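Local structure of fibronectin-binding protein BBK32 (Borrelia burgdorferi, 6N1L) at residues T28-T33 and K71-L76; T35-K40 and E59-F64. The protein binds fibronectin and, through its complement inhibitory domain, probably blocks the classical pathway by binding the protease C1r. One frame throughout, in Å; residues are numbered along the deposited sequence.

Contact 1 (T28-T33 and K71-L76); sequences TKIYNT and KNFKTL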
loop_
_atom_site.group_PDB
_atom_site.type_symbol
_atom_site.label_atom_id
_atom_site.label_comp_id
_atom_site.label_asym_id
_atom_site.label_seq_id
_atom_site.Cartn_x
_atom_site.Cartn_y
_atom_site.Cartn_z
ATOM N N THR A 28 2.088 4.609 1.389
ATOM C CA THR A 28 2.967 5.673 0.915
ATOM C C THR A 28 4.335 5.107 0.555
ATOM O O THR A 28 4.928 5.495 -0.461
ATOM C CB THR A 28 3.080 6.777 1.971
ATOM O OG1 THR A 28 1.773 7.303 2.262
ATOM C CG2 THR A 28 3.957 7.912 1.484
ATOM N N LYS A 29 4.820 4.143 1.344
ATOM C CA LYS A 29 6.094 3.488 1.043
ATOM C C LYS A 29 6.045 2.769 -0.302
ATOM O O LYS A 29 6.987 2.866 -1.106
ATOM C CB LYS A 29 6.446 2.510 2.162
ATOM C CG LYS A 29 7.781 1.801 1.979
ATOM C CD LYS A 29 7.940 0.711 3.033
ATOM C CE LYS A 29 9.272 -0.011 2.890
ATOM N NZ LYS A 29 9.380 -1.149 3.850
ATOM N N ILE A 30 4.944 2.055 -0.575
ATOM C CA ILE A 30 4.800 1.361 -1.848
ATOM C C ILE A 30 4.759 2.365 -2.996
ATOM O O ILE A 30 5.395 2.164 -4.036
ATOM C CB ILE A 30 3.545 0.469 -1.851
ATOM C CG1 ILE A 30 3.671 -0.679 -0.845
ATOM C CG2 ILE A 30 3.334 -0.125 -3.231
ATOM C CD1 ILE A 30 2.308 -1.386 -0.529
ATOM N N TYR A 31 3.988 3.449 -2.836
ATOM C CA TYR A 31 3.873 4.419 -3.922
ATOM C C TYR A 31 5.210 5.121 -4.170
ATOM O O TYR A 31 5.590 5.358 -5.323
ATOM C CB TYR A 31 2.767 5.438 -3.618
ATOM C CG TYR A 31 2.580 6.428 -4.731
ATOM C CD1 TYR A 31 2.033 6.034 -5.944
ATOM C CD2 TYR A 31 2.960 7.749 -4.579
ATOM C CE1 TYR A 31 1.890 6.929 -6.985
ATOM C CE2 TYR A 31 2.800 8.656 -5.605
ATOM C CZ TYR A 31 2.266 8.242 -6.804
ATOM O OH TYR A 31 2.118 9.159 -7.826
ATOM N N ASN A 32 5.931 5.445 -3.096
ATOM C CA ASN A 32 7.248 6.066 -3.262
ATOM C C ASN A 32 8.222 5.127 -3.963
ATOM O O ASN A 32 9.068 5.584 -4.746
ATOM C CB ASN A 32 7.808 6.495 -1.907
ATOM C CG ASN A 32 7.064 7.691 -1.307
ATOM O OD1 ASN A 32 6.320 8.402 -1.989
ATOM N ND2 ASN A 32 7.285 7.919 -0.030
ATOM N N THR A 33 8.111 3.821 -3.713
ATOM C CA THR A 33 8.947 2.857 -4.433
ATOM C C THR A 33 8.628 2.864 -5.924
ATOM O O THR A 33 9.527 2.898 -6.773
ATOM C CB THR A 33 8.764 1.450 -3.860
ATOM O OG1 THR A 33 9.024 1.459 -2.455
ATOM C CG2 THR A 33 9.766 0.474 -4.518
ATOM N N LYS A 71 6.295 -8.248 0.075
ATOM C CA LYS A 71 6.486 -8.006 1.502
ATOM C C LYS A 71 5.700 -6.788 1.960
ATOM O O LYS A 71 4.972 -6.843 2.960
ATOM C CB LYS A 71 7.968 -7.819 1.812
ATOM C CG LYS A 71 8.288 -7.669 3.287
ATOM C CD LYS A 71 7.712 -8.835 4.082
ATOM C CE LYS A 71 8.524 -9.127 5.336
ATOM N NZ LYS A 71 7.731 -8.862 6.582
ATOM N N ASN A 72 5.821 -5.675 1.231
ATOM C CA ASN A 72 5.067 -4.478 1.586
ATOM C C ASN A 72 3.559 -4.734 1.544
ATOM O O ASN A 72 2.812 -4.194 2.369
ATOM C CB ASN A 72 5.445 -3.326 0.655
ATOM C CG ASN A 72 6.823 -2.755 0.957
ATOM O OD1 ASN A 72 7.368 -2.956 2.042
ATOM N ND2 ASN A 72 7.386 -2.035 -0.003
ATOM N N PHE A 73 3.086 -5.547 0.595
ATOM C CA PHE A 73 1.646 -5.823 0.569
ATOM C C PHE A 73 1.235 -6.728 1.725
ATOM O O PHE A 73 0.141 -6.572 2.281
ATOM C CB PHE A 73 1.213 -6.421 -0.768
ATOM C CG PHE A 73 0.595 -5.407 -1.693
ATOM C CD1 PHE A 73 1.392 -4.644 -2.530
ATOM C CD2 PHE A 73 -0.772 -5.175 -1.687
ATOM C CE1 PHE A 73 0.827 -3.674 -3.365
ATOM C CE2 PHE A 73 -1.337 -4.217 -2.507
ATOM C CZ PHE A 73 -0.541 -3.469 -3.360
ATOM N N LYS A 74 2.090 -7.669 2.118
ATOM C CA LYS A 74 1.747 -8.466 3.298
ATOM C C LYS A 74 1.727 -7.606 4.550
ATOM O O LYS A 74 0.846 -7.773 5.406
ATOM C CB LYS A 74 2.703 -9.648 3.452
ATOM C CG LYS A 74 2.326 -10.822 2.544
ATOM C CD LYS A 74 0.798 -11.027 2.494
ATOM C CE LYS A 74 0.401 -12.234 1.638
ATOM N NZ LYS A 74 -1.077 -12.535 1.659
ATOM N N THR A 75 2.669 -6.665 4.672
ATOM C CA THR A 75 2.645 -5.726 5.787
ATOM C C THR A 75 1.342 -4.925 5.785
ATOM O O THR A 75 0.681 -4.779 6.822
ATOM C CB THR A 75 3.844 -4.784 5.715
ATOM O OG1 THR A 75 5.066 -5.523 5.884
ATOM C CG2 THR A 75 3.747 -3.707 6.774
ATOM N N LEU A 76 0.951 -4.423 4.610
ATOM C CA LEU A 76 -0.304 -3.674 4.495
ATOM C C LEU A 76 -1.506 -4.531 4.894
ATOM O O LEU A 76 -2.358 -4.093 5.677
ATOM C CB LEU A 76 -0.460 -3.147 3.067
ATOM C CG LEU A 76 -1.793 -2.482 2.696
ATOM C CD1 LEU A 76 -2.082 -1.291 3.596
ATOM C CD2 LEU A 76 -1.715 -2.026 1.244
HETATM O O HOH W 1 10.025 -0.662 -0.801
#
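Ile30 and Asn72 meet at the seam between two antiparallel helices of an all-helical bundle: the short axes of 28-33 and 71-76 pass 10.4 Å apart, with 159° between their N-to-C directions. These two residues bury the most surface here, and their side chains slide past each other in opposite directions. The tightest carbon contact is Ile30 CG1 against Asn72 CB at 3.5 Å, so the polar residue offers its aliphatic root to the isoleucine. With Asn72 CG anti to the carbonyl carbon (chi1 -74°), the amide group continues past Ile30 towards Lys29.

Beyond CG1, Ile30 CD1 reaches the Phe73 ring, 4.3 Å from the centroid and 28° off the ring normal, an off-centre CH-pi contact. Leu76 CD2 lies farther off, 4.4 Å from Ile30 CD1. Ile133 of helix 122-147 touches both Ile30 and Phe73, while Leu112, Ile113 and Ile116 of helix 93-117 pack on the phenylalanine, which places this apolar side in the bundle interior.

The amide of Asn72 has partners at both of its polar atoms. Lys29, its chain extended beyond CG, crosses the asparagine at about a right angle; Lys29 NZ gives Asn72 OD1 a weak hydrogen bond of 3.3 Å, and Lys29 CE lies 3.6 Å from the same oxygen. Asn72 ND2 donates to a water 3.1 Å away. That water in turn donates to Thr33 OG1 at 2.9 Å, and the hydroxyl donates a hydrogen bond to Lys29 O, which it and Thr33 N approach from opposite faces of the carbonyl plane.

Contact 2 (T35-K40 and E59-F64); sequences TLFSTK and EEAAKF
Phe37 and Phe64 lie one over the other in an offset stack, ring centroids 4.7 Å apart and planes at 23°. The offset is reciprocal. Phe37 CB sits 3.9 Å from the Phe64 centroid, only 6° off the normal, and Phe64 CB, likewise almost on the normal, sits 4.2 Å from the Phe37 centroid. Each ring thus receives the other's beta carbon as a bump over its centre, as expected of side chains sliding past each other in opposite directions.

The edge of the Phe64 ring enters a notch on helix 9-44. Leu36 CG meets it near the ring plane, 3.9 Å from Phe64 CZ, and Lys40 CG meets it at CE1; both side chains cross the phenylalanine at about a right angle. Alongside, the methyl of Ala61 lies against the lysine, Ala61 CB being 3.8 Å from Lys40 CB. The backbones of the two segments are nearest here, with Lys40 CA and Ala61 CA 5.3 Å apart.

Lys40, bent at chi2 (-48°), carries its chain past Glu60 CB. Lys40 NZ forms a salt bridge of 3.2 Å with Glu60 OE1, meeting that oxygen from above the carboxylate plane.

A type I turn from Ala61 to Phe64 brings the phenylalanine into this position after helix 51-61. Tyr123 meets the Phe37 ring edge-to-face, Leu122 of helix 122-147 touches both phenylalanines, and Ala61 also packs on Leu41 and Met44, farther along helix 9-44.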
loop_
_atom_site.group_PDB
_atom_site.type_symbol
_atom_site.label_atom_id
_atom_site.label_comp_id
_atom_site.label_asym_id
_atom_site.label_seq_id
_atom_site.Cartn_x
_atom_site.Cartn_y
_atom_site.Cartn_z
ATOM N N THR A 35 7.427 5.349 -7.590
ATOM C CA THR A 35 7.915 6.602 -8.170
ATOM C C THR A 35 9.407 6.517 -8.467
ATOM O O THR A 35 9.869 6.884 -9.560
ATOM C CB THR A 35 7.627 7.756 -7.216
ATOM O OG1 THR A 35 6.200 7.923 -7.104
ATOM C CG2 THR A 35 8.246 9.050 -7.734
ATOM N N LEU A 36 10.168 5.993 -7.509
ATOM C CA LEU A 36 11.611 5.851 -7.675
ATOM C C LEU A 36 11.946 4.884 -8.803
ATOM O O LEU A 36 12.804 5.177 -9.649
ATOM C CB LEU A 36 12.239 5.401 -6.353
ATOM C CG LEU A 36 13.777 5.425 -6.345
ATOM C CD1 LEU A 36 14.236 6.840 -6.507
ATOM C CD2 LEU A 36 14.298 4.845 -5.020
ATOM N N PHE A 37 11.294 3.713 -8.824
ATOM C CA PHE A 37 11.475 2.741 -9.898
ATOM C C PHE A 37 11.240 3.404 -11.253
ATOM O O PHE A 37 12.070 3.300 -12.166
ATOM C CB PHE A 37 10.507 1.573 -9.656
ATOM C CG PHE A 37 10.698 0.363 -10.529
ATOM C CD1 PHE A 37 11.854 0.143 -11.250
ATOM C CD2 PHE A 37 9.688 -0.583 -10.602
ATOM C CE1 PHE A 37 11.987 -0.987 -12.030
ATOM C CE2 PHE A 37 9.817 -1.712 -11.382
ATOM C CZ PHE A 37 10.972 -1.918 -12.093
ATOM N N SER A 38 10.126 4.142 -11.372
ATOM C CA SER A 38 9.802 4.839 -12.618
ATOM C C SER A 38 10.927 5.758 -13.079
ATOM O O SER A 38 11.270 5.776 -14.270
ATOM C CB SER A 38 8.510 5.643 -12.450
ATOM O OG SER A 38 7.417 4.784 -12.188
ATOM N N THR A 39 11.530 6.514 -12.157
ATOM C CA THR A 39 12.590 7.436 -12.558
ATOM C C THR A 39 13.835 6.701 -13.048
ATOM O O THR A 39 14.511 7.194 -13.957
ATOM C CB THR A 39 12.960 8.405 -11.428
ATOM O OG1 THR A 39 13.599 7.724 -10.338
ATOM C CG2 THR A 39 11.721 9.139 -10.925
ATOM N N LYS A 40 14.150 5.532 -12.476
ATOM C CA LYS A 40 15.301 4.769 -12.962
ATOM C C LYS A 40 15.070 4.262 -14.377
ATOM O O LYS A 40 16.001 4.233 -15.196
ATOM C CB LYS A 40 15.598 3.585 -12.038
ATOM C CG LYS A 40 15.828 3.904 -10.592
ATOM C CD LYS A 40 16.802 5.038 -10.378
ATOM C CE LYS A 40 16.950 5.319 -8.907
ATOM N NZ LYS A 40 17.855 6.448 -8.665
ATOM N N GLU A 59 21.404 -0.518 -13.587
ATOM C CA GLU A 59 21.668 -1.323 -12.396
ATOM C C GLU A 59 20.635 -1.057 -11.314
ATOM O O GLU A 59 20.124 -1.990 -10.686
ATOM C CB GLU A 59 23.061 -1.036 -11.849
ATOM C CG GLU A 59 24.161 -1.736 -12.604
ATOM C CD GLU A 59 25.526 -1.345 -12.091
ATOM O OE1 GLU A 59 25.616 -0.911 -10.919
ATOM O OE2 GLU A 59 26.504 -1.460 -12.868
ATOM N N GLU A 60 20.329 0.219 -11.070
ATOM C CA GLU A 60 19.392 0.548 -10.001
ATOM C C GLU A 60 17.987 0.058 -10.327
ATOM O O GLU A 60 17.279 -0.421 -9.437
ATOM C CB GLU A 60 19.403 2.052 -9.739
ATOM C CG GLU A 60 20.601 2.502 -8.913
ATOM C CD GLU A 60 20.996 3.932 -9.202
ATOM O OE1 GLU A 60 20.200 4.639 -9.859
ATOM O OE2 GLU A 60 22.104 4.344 -8.773
ATOM N N ALA A 61 17.571 0.154 -11.592
ATOM C CA ALA A 61 16.249 -0.347 -11.963
ATOM C C ALA A 61 16.160 -1.853 -11.757
ATOM O O ALA A 61 15.087 -2.376 -11.434
ATOM C CB ALA A 61 15.928 0.016 -13.417
ATOM N N ALA A 62 17.282 -2.568 -11.917
ATOM C CA ALA A 62 17.292 -4.012 -11.728
ATOM C C ALA A 62 17.286 -4.429 -10.262
ATOM O O ALA A 62 17.109 -5.619 -9.981
ATOM C CB ALA A 62 18.517 -4.629 -12.417
ATOM N N LYS A 63 17.479 -3.502 -9.331
ATOM C CA LYS A 63 17.543 -3.869 -7.923
ATOM C C LYS A 63 16.172 -3.883 -7.256
ATOM O O LYS A 63 16.053 -4.377 -6.131
ATOM C CB LYS A 63 18.488 -2.930 -7.173
ATOM C CG LYS A 63 19.967 -3.153 -7.499
ATOM C CD LYS A 63 20.842 -2.232 -6.671
ATOM C CE LYS A 63 22.169 -1.956 -7.362
ATOM N NZ LYS A 63 23.052 -1.063 -6.550
ATOM N N PHE A 64 15.140 -3.380 -7.923
ATOM C CA PHE A 64 13.785 -3.475 -7.381
ATOM C C PHE A 64 13.271 -4.906 -7.529
ATOM O O PHE A 64 13.390 -5.509 -8.601
ATOM C CB PHE A 64 12.864 -2.485 -8.109
ATOM C CG PHE A 64 13.190 -1.042 -7.833
ATOM C CD1 PHE A 64 14.138 -0.364 -8.592
ATOM C CD2 PHE A 64 12.572 -0.362 -6.785
ATOM C CE1 PHE A 64 14.443 0.958 -8.324
ATOM C CE2 PHE A 64 12.878 0.965 -6.507
ATOM C CZ PHE A 64 13.825 1.627 -7.276
#

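Contacts 1 and 2 have centres about 15 Å apart and share helix 9-44, which supplies residues 28-33 to the first and 35-40 to the second. Their partners come in the reverse order, 59-64 before 71-76, so the chain closes contact 2 within the longer excursion that contact 1 completes. The centre of contact 1 is about 4 Å, that of contact 2 about 18 Å, from the centre of the chain, consistent with one long helix serving both the bundle interior and a more peripheral hairpin with helix 51-61. The two sites touch directly: Thr33 CG2 packs 3.7 Å from Phe64 CD2, so the two contacts meet at this point.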